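Local coordinates for tailspike protein (Acinetobacter phage vB_ApiP_P1, PDB 6E1R) that probably binds and depolymerises the capsular polysaccharide of its Acinetobacter host, acting as the trimeric tailspike of the phage, at residues R467-A472 against E544-G549. Residues are numbered along the deposited sequence; the frame is centred on the assembly and turned at random.
Sequences RLLVNA and EVFTTG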
ATOM      1  N   ARG A 467      28.799   0.357 -38.362  1.00 40.84           N
ATOM      2  CA  ARG A 467      28.799   1.659 -39.007  1.00 42.83           C
ATOM      3  C   ARG A 467      29.080   2.750 -37.981  1.00 44.96           C
ATOM      4  O   ARG A 467      28.685   2.645 -36.817  1.00 41.79           O
ATOM      5  CB  ARG A 467      27.443   1.897 -39.682  1.00 42.02           C
ATOM      6  CG  ARG A 467      27.362   3.049 -40.658  1.00 47.16           C
ATOM      7  CD  ARG A 467      25.898   3.354 -40.930  1.00 53.84           C
ATOM      8  NE  ARG A 467      25.127   2.126 -41.119  1.00 62.67           N
ATOM      9  CZ  ARG A 467      23.840   1.991 -40.810  1.00 68.30           C
ATOM     10  NH1 ARG A 467      23.168   3.008 -40.289  1.00 72.14           N
ATOM     11  NH2 ARG A 467      23.224   0.835 -41.016  1.00 66.30           N
ATOM     12  N   LEU A 468      29.769   3.804 -38.422  1.00 47.03           N
ATOM     13  CA  LEU A 468      30.112   4.932 -37.564  1.00 40.59           C
ATOM     14  C   LEU A 468      29.698   6.232 -38.235  1.00 40.36           C
ATOM     15  O   LEU A 468      30.061   6.482 -39.390  1.00 45.94           O
ATOM     16  CB  LEU A 468      31.612   4.968 -37.248  1.00 36.71           C
ATOM     17  CG  LEU A 468      32.274   3.708 -36.693  1.00 34.41           C
ATOM     18  CD1 LEU A 468      33.750   3.967 -36.437  1.00 30.68           C
ATOM     19  CD2 LEU A 468      31.582   3.252 -35.420  1.00 34.97           C
ATOM     20  N   LEU A 469      28.946   7.056 -37.512  1.00 32.34           N
ATOM     21  CA  LEU A 469      28.601   8.408 -37.941  1.00 30.94           C
ATOM     22  C   LEU A 469      29.348   9.386 -37.045  1.00 37.17           C
ATOM     23  O   LEU A 469      29.074   9.467 -35.844  1.00 40.92           O
ATOM     24  CB  LEU A 469      27.094   8.640 -37.872  1.00 30.22           C
ATOM     25  CG  LEU A 469      26.602  10.028 -38.287  1.00 31.94           C
ATOM     26  CD1 LEU A 469      26.963  10.328 -39.733  1.00 28.53           C
ATOM     27  CD2 LEU A 469      25.101  10.152 -38.066  1.00 33.79           C
ATOM     28  N   VAL A 470      30.286  10.131 -37.624  1.00 36.77           N
ATOM     29  CA  VAL A 470      31.125  11.062 -36.878  1.00 32.52           C
ATOM     30  C   VAL A 470      30.789  12.480 -37.310  1.00 33.22           C
ATOM     31  O   VAL A 470      30.814  12.795 -38.506  1.00 34.66           O
ATOM     32  CB  VAL A 470      32.621  10.775 -37.084  1.00 26.76           C
ATOM     33  CG1 VAL A 470      33.444  11.706 -36.217  1.00 26.88           C
ATOM     34  CG2 VAL A 470      32.934   9.324 -36.763  1.00 30.13           C
ATOM     35  N   ASN A 471      30.480  13.332 -36.337  1.00 39.94           N
ATOM     36  CA  ASN A 471      30.268  14.756 -36.564  1.00 37.32           C
ATOM     37  C   ASN A 471      31.387  15.502 -35.849  1.00 38.39           C
ATOM     38  O   ASN A 471      31.377  15.617 -34.618  1.00 46.29           O
ATOM     39  CB  ASN A 471      28.895  15.201 -36.063  1.00 33.19           C
ATOM     40  CG  ASN A 471      28.605  16.661 -36.365  1.00 35.46           C
ATOM     41  OD1 ASN A 471      27.710  17.263 -35.771  1.00 37.25           O
ATOM     42  ND2 ASN A 471      29.353  17.234 -37.299  1.00 36.80           N
ATOM     43  N   ALA A 472      32.350  16.000 -36.618  1.00 31.29           N
ATOM     44  CA  ALA A 472      33.473  16.750 -36.076  1.00 30.57           C
ATOM     45  C   ALA A 472      33.199  18.239 -36.216  1.00 31.81           C
ATOM     46  O   ALA A 472      32.717  18.698 -37.256  1.00 35.49           O
ATOM     47  CB  ALA A 472      34.775  16.383 -36.788  1.00 27.80           C
ATOM     48  N   GLU A 544      31.701  13.674 -32.320  1.00 42.66           N
ATOM     49  CA  GLU A 544      30.550  12.961 -31.780  1.00 41.40           C
ATOM     50  C   GLU A 544      30.291  11.756 -32.669  1.00 41.71           C
ATOM     51  O   GLU A 544      30.017  11.913 -33.863  1.00 44.01           O
ATOM     52  CB  GLU A 544      29.313  13.861 -31.713  1.00 46.50           C
ATOM     53  CG  GLU A 544      29.403  14.950 -30.660  1.00 46.31           C
ATOM     54  CD  GLU A 544      28.215  15.891 -30.675  1.00 49.06           C
ATOM     55  OE1 GLU A 544      27.973  16.534 -31.719  1.00 49.96           O
ATOM     56  OE2 GLU A 544      27.521  15.988 -29.640  1.00 46.57           O
ATOM     57  N   VAL A 545      30.382  10.562 -32.092  1.00 38.71           N
ATOM     58  CA  VAL A 545      30.296   9.317 -32.844  1.00 39.42           C
ATOM     59  C   VAL A 545      28.971   8.638 -32.527  1.00 39.87           C
ATOM     60  O   VAL A 545      28.562   8.560 -31.362  1.00 42.44           O
ATOM     61  CB  VAL A 545      31.484   8.386 -32.527  1.00 35.26           C
ATOM     62  CG1 VAL A 545      31.434   7.137 -33.394  1.00 36.51           C
ATOM     63  CG2 VAL A 545      32.800   9.123 -32.723  1.00 26.84           C
ATOM     64  N   PHE A 546      28.305   8.143 -33.568  1.00 35.78           N
ATOM     65  CA  PHE A 546      27.052   7.401 -33.452  1.00 30.84           C
ATOM     66  C   PHE A 546      27.259   6.059 -34.141  1.00 32.31           C
ATOM     67  O   PHE A 546      27.439   6.008 -35.362  1.00 38.83           O
ATOM     68  CB  PHE A 546      25.887   8.165 -34.085  1.00 30.81           C
ATOM     69  CG  PHE A 546      25.705   9.562 -33.557  1.00 34.61           C
ATOM     70  CD1 PHE A 546      26.476  10.608 -34.040  1.00 33.10           C
ATOM     71  CD2 PHE A 546      24.752   9.831 -32.587  1.00 42.39           C
ATOM     72  CE1 PHE A 546      26.307  11.894 -33.559  1.00 35.60           C
ATOM     73  CE2 PHE A 546      24.577  11.117 -32.102  1.00 40.98           C
ATOM     74  CZ  PHE A 546      25.356  12.149 -32.589  1.00 41.43           C
ATOM     75  N   THR A 547      27.226   4.978 -33.369  1.00 26.91           N
ATOM     76  CA  THR A 547      27.555   3.659 -33.886  1.00 27.06           C
ATOM     77  C   THR A 547      26.293   2.850 -34.157  1.00 39.63           C
ATOM     78  O   THR A 547      25.239   3.082 -33.559  1.00 36.76           O
ATOM     79  CB  THR A 547      28.457   2.893 -32.914  1.00 32.91           C
ATOM     80  OG1 THR A 547      27.671   2.379 -31.831  1.00 36.25           O
ATOM     81  CG2 THR A 547      29.539   3.806 -32.359  1.00 30.45           C
ATOM     82  N   THR A 548      26.416   1.897 -35.078  1.00 41.03           N
ATOM     83  CA  THR A 548      25.336   0.993 -35.441  1.00 37.98           C
ATOM     84  C   THR A 548      25.939  -0.369 -35.748  1.00 40.44           C
ATOM     85  O   THR A 548      26.990  -0.458 -36.388  1.00 46.21           O
ATOM     86  CB  THR A 548      24.549   1.507 -36.658  1.00 37.68           C
ATOM     87  OG1 THR A 548      24.083   2.838 -36.405  1.00 38.29           O
ATOM     88  CG2 THR A 548      23.356   0.608 -36.949  1.00 28.39           C
ATOM     89  N   GLY A 549      25.276  -1.426 -35.287  1.00 43.18           N
ATOM     90  CA  GLY A 549      25.748  -2.768 -35.556  1.00 44.98           C
ATOM     91  C   GLY A 549      26.602  -3.338 -34.443  1.00 47.12           C
ATOM     92  O   GLY A 549      26.433  -2.976 -33.275  1.00 48.51           O
TER
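Arg467 lies alongside Thr548, whose CG2 sits 3.8 Å above one face of the guanidinium plane, offset toward its rim. The pair belongs to the five-stranded antiparallel sheet of the C-terminal beta-sandwich-like domain, beyond the parallel beta-helix; 465-474 and 539-548 are adjacent strands, 465-474 in the middle of it, their short segments running at 165°. Backbone bonds alternate as antiparallel geometry demands: Leu469 N gives to Phe546 O at 2.8 Å and Phe546 N returns to Leu469 O at 2.7 Å, whereas Leu468 with Thr547 and Val470 with Val545 are non-hydrogen-bonded pairs. Those four side chains share one face, where Leu468 CD2 meets Thr547 CG2 at 3.7 Å and Val470 CG2 meets Val545 CG2 at 4.0 Å; Trp521 of the other sheet packs on Val470. The opposite face turns to the trimer interface. There Arg467 NE forms a salt bridge with Glu488 of the third subunit, and Asn471, its ND2 hydrogen-bonded to Ala485 O, accepts at OD1 a hydrogen bond from Asn550 ND2 of the second subunit; Glu544 OE2 is hydrogen-bonded to Tyr435 OH. Phe546 chi1 (-55°) sets CG beside the backbone N that bonds Leu469 O, bringing the ring edge to that oxygen, in plane, 3.4 Å from CD1.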